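Local coordinates for protein glycerate dehydrogenase (Bacillus sp. 5mfcol3.1, PDB 6P2I) that reduces acyclic imino acids with NADPH as an imine reductase, and probably belongs to the D-isomer specific 2-hydroxyacid dehydrogenase family, at residues Met166-Leu171 against Lys179-Val184; Gly146-Gly151 against Thr187-Lys192. One frame throughout, in Å; residues are numbered along the deposited sequence.

Contact 1 (Met166-Leu171 against Lys179-Val184); sequences MKVIGL and KGIQQV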
ATOM      1  N   MET A 166       7.860  -8.504   9.564  1.00 31.48           N
ATOM      2  CA  MET A 166       9.071  -8.252   8.796  1.00 27.16           C
ATOM      3  C   MET A 166      10.262  -8.235   9.745  1.00 28.94           C
ATOM      4  O   MET A 166      10.105  -8.064  10.954  1.00 29.65           O
ATOM      5  CB  MET A 166       8.982  -6.916   8.047  1.00 27.16           C
ATOM      6  CG  MET A 166       7.790  -6.853   7.123  1.00 27.09           C
ATOM      7  SD  MET A 166       7.558  -5.279   6.357  1.00 31.79           S
ATOM      8  CE  MET A 166       8.915  -5.286   5.206  1.00 21.56           C
ATOM      9  N   LYS A 167      11.457  -8.430   9.190  1.00 23.08           N
ATOM     10  CA  LYS A 167      12.692  -8.219   9.940  1.00 22.17           C
ATOM     11  C   LYS A 167      13.089  -6.766   9.758  1.00 23.73           C
ATOM     12  O   LYS A 167      13.202  -6.296   8.622  1.00 26.30           O
ATOM     13  CB  LYS A 167      13.807  -9.141   9.455  1.00 23.69           C
ATOM     14  CG  LYS A 167      13.304 -10.463   8.912  1.00 46.29           C
ATOM     15  CD  LYS A 167      14.181 -11.625   9.341  1.00 60.97           C
ATOM     16  CE  LYS A 167      13.546 -12.957   8.965  1.00 65.13           C
ATOM     17  NZ  LYS A 167      14.333 -14.109   9.480  1.00 75.59           N
ATOM     18  N   VAL A 168      13.260  -6.042  10.863  1.00 23.52           N
ATOM     19  CA  VAL A 168      13.551  -4.611  10.807  1.00 22.14           C
ATOM     20  C   VAL A 168      14.991  -4.383  11.229  1.00 22.80           C
ATOM     21  O   VAL A 168      15.384  -4.752  12.343  1.00 25.52           O
ATOM     22  CB  VAL A 168      12.594  -3.801  11.693  1.00 22.94           C
ATOM     23  CG1 VAL A 168      12.868  -2.306  11.533  1.00 23.41           C
ATOM     24  CG2 VAL A 168      11.144  -4.143  11.347  1.00 23.07           C
ATOM     25  N   ILE A 169      15.774  -3.772  10.344  1.00 19.37           N
ATOM     26  CA  ILE A 169      17.109  -3.305  10.681  1.00 20.28           C
ATOM     27  C   ILE A 169      17.152  -1.802  10.415  1.00 21.04           C
ATOM     28  O   ILE A 169      16.262  -1.232   9.780  1.00 21.59           O
ATOM     29  CB  ILE A 169      18.220  -4.061   9.916  1.00 21.62           C
ATOM     30  CG1 ILE A 169      18.196  -3.721   8.423  1.00 20.40           C
ATOM     31  CG2 ILE A 169      18.114  -5.584  10.151  1.00 24.19           C
ATOM     32  CD1 ILE A 169      19.234  -4.476   7.605  1.00 24.39           C
ATOM     33  N   GLY A 170      18.176  -1.145  10.939  1.00 22.41           N
ATOM     34  CA  GLY A 170      18.175   0.300  10.825  1.00 20.77           C
ATOM     35  C   GLY A 170      19.446   0.899  11.373  1.00 23.45           C
ATOM     36  O   GLY A 170      20.329   0.201  11.885  1.00 26.46           O
ATOM     37  N   LEU A 171      19.535   2.219  11.248  1.00 22.52           N
ATOM     38  CA  LEU A 171      20.711   2.916  11.735  1.00 23.61           C
ATOM     39  C   LEU A 171      20.330   4.325  12.132  1.00 24.74           C
ATOM     40  O   LEU A 171      19.394   4.917  11.585  1.00 24.54           O
ATOM     41  CB  LEU A 171      21.846   2.951  10.700  1.00 25.81           C
ATOM     42  CG  LEU A 171      21.702   3.719   9.387  1.00 31.36           C
ATOM     43  CD1 LEU A 171      22.120   5.163   9.542  1.00 33.08           C
ATOM     44  CD2 LEU A 171      22.566   3.077   8.321  1.00 32.39           C
ATOM     45  N   LYS A 179      14.414   0.199  20.451  1.00 38.28           N
ATOM     46  CA  LYS A 179      13.803  -1.106  20.677  1.00 38.47           C
ATOM     47  C   LYS A 179      13.172  -1.647  19.399  1.00 38.50           C
ATOM     48  O   LYS A 179      12.539  -0.911  18.634  1.00 33.95           O
ATOM     49  CB  LYS A 179      12.750  -1.010  21.780  1.00 46.96           C
ATOM     50  N   GLY A 180      13.357  -2.949  19.171  1.00 31.82           N
ATOM     51  CA  GLY A 180      12.747  -3.636  18.050  1.00 30.98           C
ATOM     52  C   GLY A 180      13.425  -3.440  16.716  1.00 37.13           C
ATOM     53  O   GLY A 180      12.870  -3.854  15.690  1.00 33.09           O
ATOM     54  N   ILE A 181      14.602  -2.816  16.689  1.00 28.99           N
ATOM     55  CA  ILE A 181      15.318  -2.542  15.450  1.00 23.60           C
ATOM     56  C   ILE A 181      16.751  -3.027  15.617  1.00 28.38           C
ATOM     57  O   ILE A 181      17.482  -2.512  16.471  1.00 28.54           O
ATOM     58  CB  ILE A 181      15.292  -1.043  15.100  1.00 21.08           C
ATOM     59  CG1 ILE A 181      13.849  -0.570  14.877  1.00 22.76           C
ATOM     60  CG2 ILE A 181      16.151  -0.777  13.876  1.00 26.11           C
ATOM     61  CD1 ILE A 181      13.711   0.952  14.658  1.00 27.29           C
ATOM     62  N   GLN A 182      17.156  -4.006  14.810  1.00 26.66           N
ATOM     63  CA  GLN A 182      18.541  -4.468  14.821  1.00 25.77           C
ATOM     64  C   GLN A 182      19.397  -3.431  14.106  1.00 28.80           C
ATOM     65  O   GLN A 182      19.219  -3.190  12.907  1.00 27.45           O
ATOM     66  CB  GLN A 182      18.669  -5.826  14.146  1.00 29.13           C
ATOM     67  CG  GLN A 182      20.106  -6.272  13.966  1.00 35.43           C
ATOM     68  CD  GLN A 182      20.581  -7.177  15.090  1.00 65.27           C
ATOM     69  OE1 GLN A 182      20.811  -6.730  16.216  1.00 73.13           O
ATOM     70  NE2 GLN A 182      20.716  -8.462  14.790  1.00 71.88           N
ATOM     71  N   GLN A 183      20.318  -2.805  14.824  1.00 24.74           N
ATOM     72  CA  GLN A 183      21.049  -1.693  14.245  1.00 23.60           C
ATOM     73  C   GLN A 183      22.358  -2.161  13.623  1.00 27.95           C
ATOM     74  O   GLN A 183      23.075  -2.994  14.186  1.00 30.07           O
ATOM     75  CB  GLN A 183      21.266  -0.605  15.299  1.00 25.66           C
ATOM     76  CG  GLN A 183      19.936   0.046  15.609  1.00 27.07           C
ATOM     77  CD  GLN A 183      19.896   0.845  16.896  1.00 25.87           C
ATOM     78  OE1 GLN A 183      19.128   0.515  17.805  1.00 31.34           O
ATOM     79  NE2 GLN A 183      20.685   1.915  16.971  1.00 25.06           N
ATOM     80  N   VAL A 184      22.630  -1.646  12.422  1.00 25.58           N
ATOM     81  CA  VAL A 184      23.749  -2.059  11.582  1.00 24.43           C
ATOM     82  C   VAL A 184      24.368  -0.805  10.973  1.00 27.29           C
ATOM     83  O   VAL A 184      23.793   0.282  11.035  1.00 27.89           O
ATOM     84  CB  VAL A 184      23.297  -3.025  10.468  1.00 25.82           C
ATOM     85  CG1 VAL A 184      22.648  -4.273  11.070  1.00 33.03           C
ATOM     86  CG2 VAL A 184      22.322  -2.321   9.538  1.00 27.02           C
TER
HETATM   87  O   HOH W   1      14.663  -6.475  14.398  1.00 46.59           O

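Contact 2 (Gly146-Gly151 against Thr187-Lys192); sequences GLIGIG and TELMKK. With NAP (NADP nicotinamide-adenine-dinucleotide phosphate), chain C.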
ATOM      1  N   GLY A 146      15.130  -2.012   5.862  1.00 20.90           N
ATOM      2  CA  GLY A 146      16.222  -1.279   6.472  1.00 20.84           C
ATOM      3  C   GLY A 146      15.873   0.193   6.536  1.00 22.79           C
ATOM      4  O   GLY A 146      15.543   0.813   5.516  1.00 23.05           O
ATOM      5  N   LEU A 147      15.911   0.751   7.735  1.00 20.51           N
ATOM      6  CA  LEU A 147      15.472   2.119   7.990  1.00 19.46           C
ATOM      7  C   LEU A 147      16.707   2.977   8.228  1.00 20.72           C
ATOM      8  O   LEU A 147      17.419   2.788   9.219  1.00 22.56           O
ATOM      9  CB  LEU A 147      14.516   2.151   9.181  1.00 18.92           C
ATOM     10  CG  LEU A 147      13.324   1.184   9.070  1.00 20.33           C
ATOM     11  CD1 LEU A 147      12.499   1.144  10.361  1.00 20.65           C
ATOM     12  CD2 LEU A 147      12.449   1.571   7.887  1.00 22.76           C
ATOM     13  N   ILE A 148      16.981   3.902   7.307  1.00 19.86           N
ATOM     14  CA  ILE A 148      18.080   4.848   7.465  1.00 19.60           C
ATOM     15  C   ILE A 148      17.491   6.043   8.212  1.00 25.63           C
ATOM     16  O   ILE A 148      16.847   6.912   7.615  1.00 23.91           O
ATOM     17  CB  ILE A 148      18.695   5.244   6.121  1.00 20.25           C
ATOM     18  CG1 ILE A 148      19.241   4.014   5.394  1.00 24.20           C
ATOM     19  CG2 ILE A 148      19.798   6.314   6.311  1.00 20.66           C
ATOM     20  CD1 ILE A 148      19.676   4.289   3.962  1.00 26.47           C
ATOM     21  N   GLY A 149      17.689   6.066   9.530  1.00 21.77           N
ATOM     22  CA  GLY A 149      16.978   6.989  10.396  1.00 22.60           C
ATOM     23  C   GLY A 149      15.877   6.259  11.134  1.00 23.97           C
ATOM     24  O   GLY A 149      14.999   5.656  10.505  1.00 22.38           O
ATOM     25  N   ILE A 150      15.930   6.271  12.467  1.00 22.35           N
ATOM     26  CA  ILE A 150      15.007   5.492  13.281  1.00 19.06           C
ATOM     27  C   ILE A 150      14.538   6.367  14.436  1.00 24.65           C
ATOM     28  O   ILE A 150      14.572   5.961  15.607  1.00 22.40           O
ATOM     29  CB  ILE A 150      15.651   4.171  13.757  1.00 22.96           C
ATOM     30  CG1 ILE A 150      17.063   4.412  14.301  1.00 22.71           C
ATOM     31  CG2 ILE A 150      15.720   3.172  12.614  1.00 23.27           C
ATOM     32  CD1 ILE A 150      17.766   3.122  14.727  1.00 21.42           C
ATOM     33  N   GLY A 151      14.094   7.572  14.101  1.00 20.14           N
ATOM     34  CA  GLY A 151      13.514   8.517  15.035  1.00 20.96           C
ATOM     35  C   GLY A 151      12.004   8.405  15.055  1.00 22.15           C
ATOM     36  O   GLY A 151      11.451   7.300  15.045  1.00 21.50           O
ATOM     37  N   THR A 187      26.557   0.079   5.124  1.00 31.01           N
ATOM     38  CA  THR A 187      26.969  -0.905   4.130  1.00 29.38           C
ATOM     39  C   THR A 187      26.184  -2.199   4.302  1.00 33.23           C
ATOM     40  O   THR A 187      25.625  -2.734   3.336  1.00 31.01           O
ATOM     41  CB  THR A 187      28.473  -1.165   4.238  1.00 30.71           C
ATOM     42  OG1 THR A 187      29.188   0.023   3.878  1.00 34.39           O
ATOM     43  CG2 THR A 187      28.899  -2.302   3.320  1.00 35.68           C
ATOM     44  N   GLU A 188      26.120  -2.711   5.534  1.00 33.96           N
ATOM     45  CA  GLU A 188      25.309  -3.900   5.777  1.00 30.38           C
ATOM     46  C   GLU A 188      23.841  -3.634   5.484  1.00 28.81           C
ATOM     47  O   GLU A 188      23.154  -4.487   4.916  1.00 30.26           O
ATOM     48  CB  GLU A 188      25.475  -4.395   7.211  1.00 33.03           C
ATOM     49  CG  GLU A 188      24.707  -5.684   7.445  1.00 44.18           C
ATOM     50  CD  GLU A 188      24.955  -6.296   8.801  1.00 58.03           C
ATOM     51  OE1 GLU A 188      25.701  -5.694   9.602  1.00 62.24           O
ATOM     52  OE2 GLU A 188      24.402  -7.387   9.062  1.00 58.05           O
ATOM     53  N   LEU A 189      23.337  -2.454   5.855  1.00 26.41           N
ATOM     54  CA  LEU A 189      21.936  -2.165   5.571  1.00 24.65           C
ATOM     55  C   LEU A 189      21.655  -2.248   4.076  1.00 27.95           C
ATOM     56  O   LEU A 189      20.662  -2.859   3.657  1.00 26.75           O
ATOM     57  CB  LEU A 189      21.553  -0.783   6.097  1.00 24.26           C
ATOM     58  CG  LEU A 189      20.060  -0.448   6.097  1.00 22.15           C
ATOM     59  CD1 LEU A 189      19.744   0.473   7.270  1.00 27.20           C
ATOM     60  CD2 LEU A 189      19.578   0.179   4.762  1.00 21.71           C
ATOM     61  N   MET A 190      22.521  -1.641   3.258  1.00 26.49           N
ATOM     62  CA  MET A 190      22.308  -1.659   1.815  1.00 30.13           C
ATOM     63  C   MET A 190      22.420  -3.070   1.256  1.00 30.24           C
ATOM     64  O   MET A 190      21.700  -3.415   0.315  1.00 29.23           O
ATOM     65  CB  MET A 190      23.300  -0.727   1.113  1.00 31.27           C
ATOM     66  CG  MET A 190      23.209   0.738   1.554  1.00 28.47           C
ATOM     67  SD  MET A 190      21.598   1.481   1.253  1.00 30.08           S
ATOM     68  CE  MET A 190      21.620   1.667  -0.532  1.00 31.67           C
ATOM     69  N   LYS A 191      23.300  -3.900   1.826  1.00 27.25           N
ATOM     70  CA  LYS A 191      23.485  -5.253   1.308  1.00 30.38           C
ATOM     71  C   LYS A 191      22.321  -6.164   1.678  1.00 31.79           C
ATOM     72  O   LYS A 191      21.916  -7.014   0.877  1.00 29.20           O
ATOM     73  CB  LYS A 191      24.788  -5.849   1.837  1.00 27.55           C
ATOM     74  CG  LYS A 191      26.060  -5.322   1.196  1.00 34.66           C
ATOM     75  CD  LYS A 191      27.273  -5.931   1.884  1.00 39.14           C
ATOM     76  CE  LYS A 191      28.576  -5.463   1.264  1.00 49.46           C
ATOM     77  NZ  LYS A 191      29.740  -5.788   2.140  1.00 57.41           N
ATOM     78  N   LYS A 192      21.781  -6.020   2.890  1.00 28.10           N
ATOM     79  CA  LYS A 192      20.876  -7.030   3.428  1.00 28.25           C
ATOM     80  C   LYS A 192      19.400  -6.677   3.286  1.00 27.62           C
ATOM     81  O   LYS A 192      18.558  -7.571   3.427  1.00 29.12           O
ATOM     82  CB  LYS A 192      21.178  -7.282   4.911  1.00 30.05           C
ATOM     83  CG  LYS A 192      22.597  -7.770   5.207  1.00 32.77           C
ATOM     84  CD  LYS A 192      22.872  -9.130   4.601  1.00 51.10           C
ATOM     85  CE  LYS A 192      23.504 -10.067   5.628  1.00 63.10           C
ATOM     86  NZ  LYS A 192      24.717  -9.486   6.270  1.00 68.02           N
TER
HETATM   87  PA  NAP C 401      13.838  12.468  13.930  1.00 21.62           P
HETATM   88  O1A NAP C 401      14.761  13.629  14.231  1.00 22.64           O
HETATM   89  O2A NAP C 401      12.882  11.988  14.982  1.00 21.02           O
HETATM   90  O5B NAP C 401      14.748  11.225  13.504  1.00 22.26           O
HETATM   91  C5B NAP C 401      15.882  11.393  12.660  1.00 22.60           C
HETATM   92  C4B NAP C 401      16.633  10.067  12.642  1.00 23.10           C
HETATM   93  O4B NAP C 401      17.718  10.200  11.722  1.00 25.29           O
HETATM   94  C3B NAP C 401      17.252   9.730  14.002  1.00 21.31           C
HETATM   95  O3B NAP C 401      17.336   8.297  14.138  1.00 23.54           O
HETATM   96  C2B NAP C 401      18.656  10.272  13.891  1.00 24.59           C
HETATM   97  O2B NAP C 401      19.576   9.611  14.746  1.00 24.99           O
HETATM   98  C1B NAP C 401      18.928   9.928  12.438  1.00 26.11           C
HETATM   99  N9A NAP C 401      20.071  10.692  11.915  1.00 24.92           N
HETATM  100  C8A NAP C 401      20.256  12.026  11.979  1.00 26.79           C
HETATM  101  N7A NAP C 401      21.440  12.363  11.409  1.00 25.88           N
HETATM  102  C5A NAP C 401      22.019  11.220  10.997  1.00 30.94           C
HETATM  103  C6A NAP C 401      23.276  10.852  10.315  1.00 32.67           C
HETATM  104  N6A NAP C 401      24.172  11.805   9.962  1.00 31.48           N
HETATM  105  N1A NAP C 401      23.486   9.545  10.061  1.00 30.10           N
HETATM  106  C2A NAP C 401      22.601   8.583  10.405  1.00 31.41           C
HETATM  107  N3A NAP C 401      21.433   8.833  11.027  1.00 25.00           N
HETATM  108  C4A NAP C 401      21.111  10.122  11.337  1.00 25.99           C
HETATM  109  O3  NAP C 401      13.111  12.860  12.542  1.00 20.57           O
HETATM  110  PN  NAP C 401      11.679  12.357  12.008  1.00 21.00           P
HETATM  111  O1N NAP C 401      10.571  13.051  12.760  1.00 22.24           O
HETATM  112  O2N NAP C 401      11.662  10.846  11.947  1.00 20.02           O
HETATM  113  O5D NAP C 401      11.706  12.974  10.525  1.00 21.87           O
HETATM  114  C5D NAP C 401      12.724  12.577   9.599  1.00 21.60           C
HETATM  115  C4D NAP C 401      12.605  13.371   8.305  1.00 23.08           C
HETATM  116  O4D NAP C 401      11.377  13.040   7.663  1.00 23.54           O
HETATM  117  C3D NAP C 401      12.507  14.878   8.493  1.00 24.46           C
HETATM  118  O3D NAP C 401      13.789  15.497   8.678  1.00 26.25           O
HETATM  119  C2D NAP C 401      11.812  15.315   7.211  1.00 23.48           C
HETATM  120  O2D NAP C 401      12.794  15.726   6.252  1.00 25.44           O
HETATM  121  C1D NAP C 401      11.066  14.068   6.731  1.00 21.91           C
HETATM  122  N1N NAP C 401       9.619  14.313   6.695  1.00 24.53           N
HETATM  123  C2N NAP C 401       8.947  14.126   5.546  1.00 24.42           C
HETATM  124  C3N NAP C 401       7.578  14.366   5.466  1.00 22.20           C
HETATM  125  C7N NAP C 401       6.847  14.178   4.160  1.00 24.82           C
HETATM  126  O7N NAP C 401       5.741  14.680   4.017  1.00 26.71           O
HETATM  127  N7N NAP C 401       7.432  13.519   3.150  1.00 21.84           N
HETATM  128  C4N NAP C 401       6.904  14.808   6.608  1.00 25.25           C
HETATM  129  C5N NAP C 401       7.623  15.005   7.789  1.00 22.28           C
HETATM  130  C6N NAP C 401       8.988  14.740   7.802  1.00 23.32           C
HETATM  131  P2B NAP C 401      19.826  10.041  16.282  1.00 26.02           P
HETATM  132  O1X NAP C 401      20.155  11.523  16.245  1.00 27.02           O
HETATM  133  O2X NAP C 401      18.526   9.767  16.989  1.00 30.92           O
HETATM  134  O3X NAP C 401      20.938   9.126  16.719  1.00 27.96           O

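Contact 1 (Met166-Leu171 against Lys179-Val184)
The carbonyl oxygen of G180 approaches CB of V168, and a water spans the two main chains, donating to V168 O at 2.8 Å and weakly to G180 O. The latter also accepts from the side-chain amide of N162. I181 crosses V168 obliquely, CG1 against CG1 at 3.9 Å. Its other branch, CG2, stands anti to the backbone N and lies on the I169-G170 peptide, 3.6 Å from G170 N; a CB on G170 would collide with this methyl. At Q182 the parallel pairing begins. Q182 N donates to V168 O at 3.1 Å (N-H...O 158°), while Q182 O receives G170 N in a more bent bond of 3.0 Å (139°). The same oxygen is touched by the CA-H of I169, and on the sheet face carrying I169 and Q182, CB of Q182 packs against I169 CG2 before the amide leads away. Q183 turns to the other face, its CB and CG beside G170 O; its amide bonds to the backbone of V178 and R176. V184 N then donates to G170 O at 3.0 Å, nearly along the C=O axis. The V184 side chain meets I169 loosely, CG2 to CD1 4.2 Å, and V184 O lies 3.3 Å from CB of L171. The whole is a short parallel edge strand, 182-183, added beside 167-171 at one border of a Rossmann-type nucleotide-binding sheet.

Contact 2 (Gly146-Gly151 against Thr187-Lys192)
L189 presses its branched end onto the strand at G146; helix and strand come together where G146 has no side chain. CG of L189, anti to the backbone N (chi1 -169°), sits 3.9 Å from G146 CA, and a CB on that glycine would clash with it. Beyond it CD1 is 3.8 Å from L147 O and CD2 3.9 Å from I148 CG1. An alanine in place of L189 would probably open a gap over G146 and take from I148 CG1 its packing against the leucine methyls. Packing is looser at M190, whose sulphur SD only approaches I148 CD1 at 4.3 Å. On the helix side turned from the strand, K192 NZ forms a salt bridge with E188 OE2 at 3.5 Å, one turn apart, and K191 is exposed to solvent. The loop that follows the strand, G149-G151, serves the cofactor instead: I150 N donates to the ribose oxygen O3B of NADP at 3.0 Å, and side chains on G149 or G151 would crowd the nucleotide. Strand 146-148 and helix 187-192 run at 142° to each other, closer to antiparallel than parallel. The strand lies between 167-171 and 195-198 in the sheet; L171 touches L189 and I196 touches both I148 and M190, while L147 points away from helix 187-192 and packs on V157 and A158 of helix 152-163.

Strands 167-171 and 144-148 are neighbours in one parallel sheet, which brings the centres of contacts 1 and 2 within about 8 Å. Two probable hydrogen bonds join them: I169 O with L147 N, and L171 O with G149 N, each 2.9 Å. I181 CD1 also packs on I150 CG2 at 3.6 Å, so the residue just before the edge strand touches the cofactor-binding loop. Both segments of contact 1 fall between the two segments of contact 2 in sequence, and strand 182-183 leads into helix 186-192. Both contacts reach the NADP pocket: G149, I150 and G151 line it, and the L171 side chain comes to about 4 Å from the cofactor.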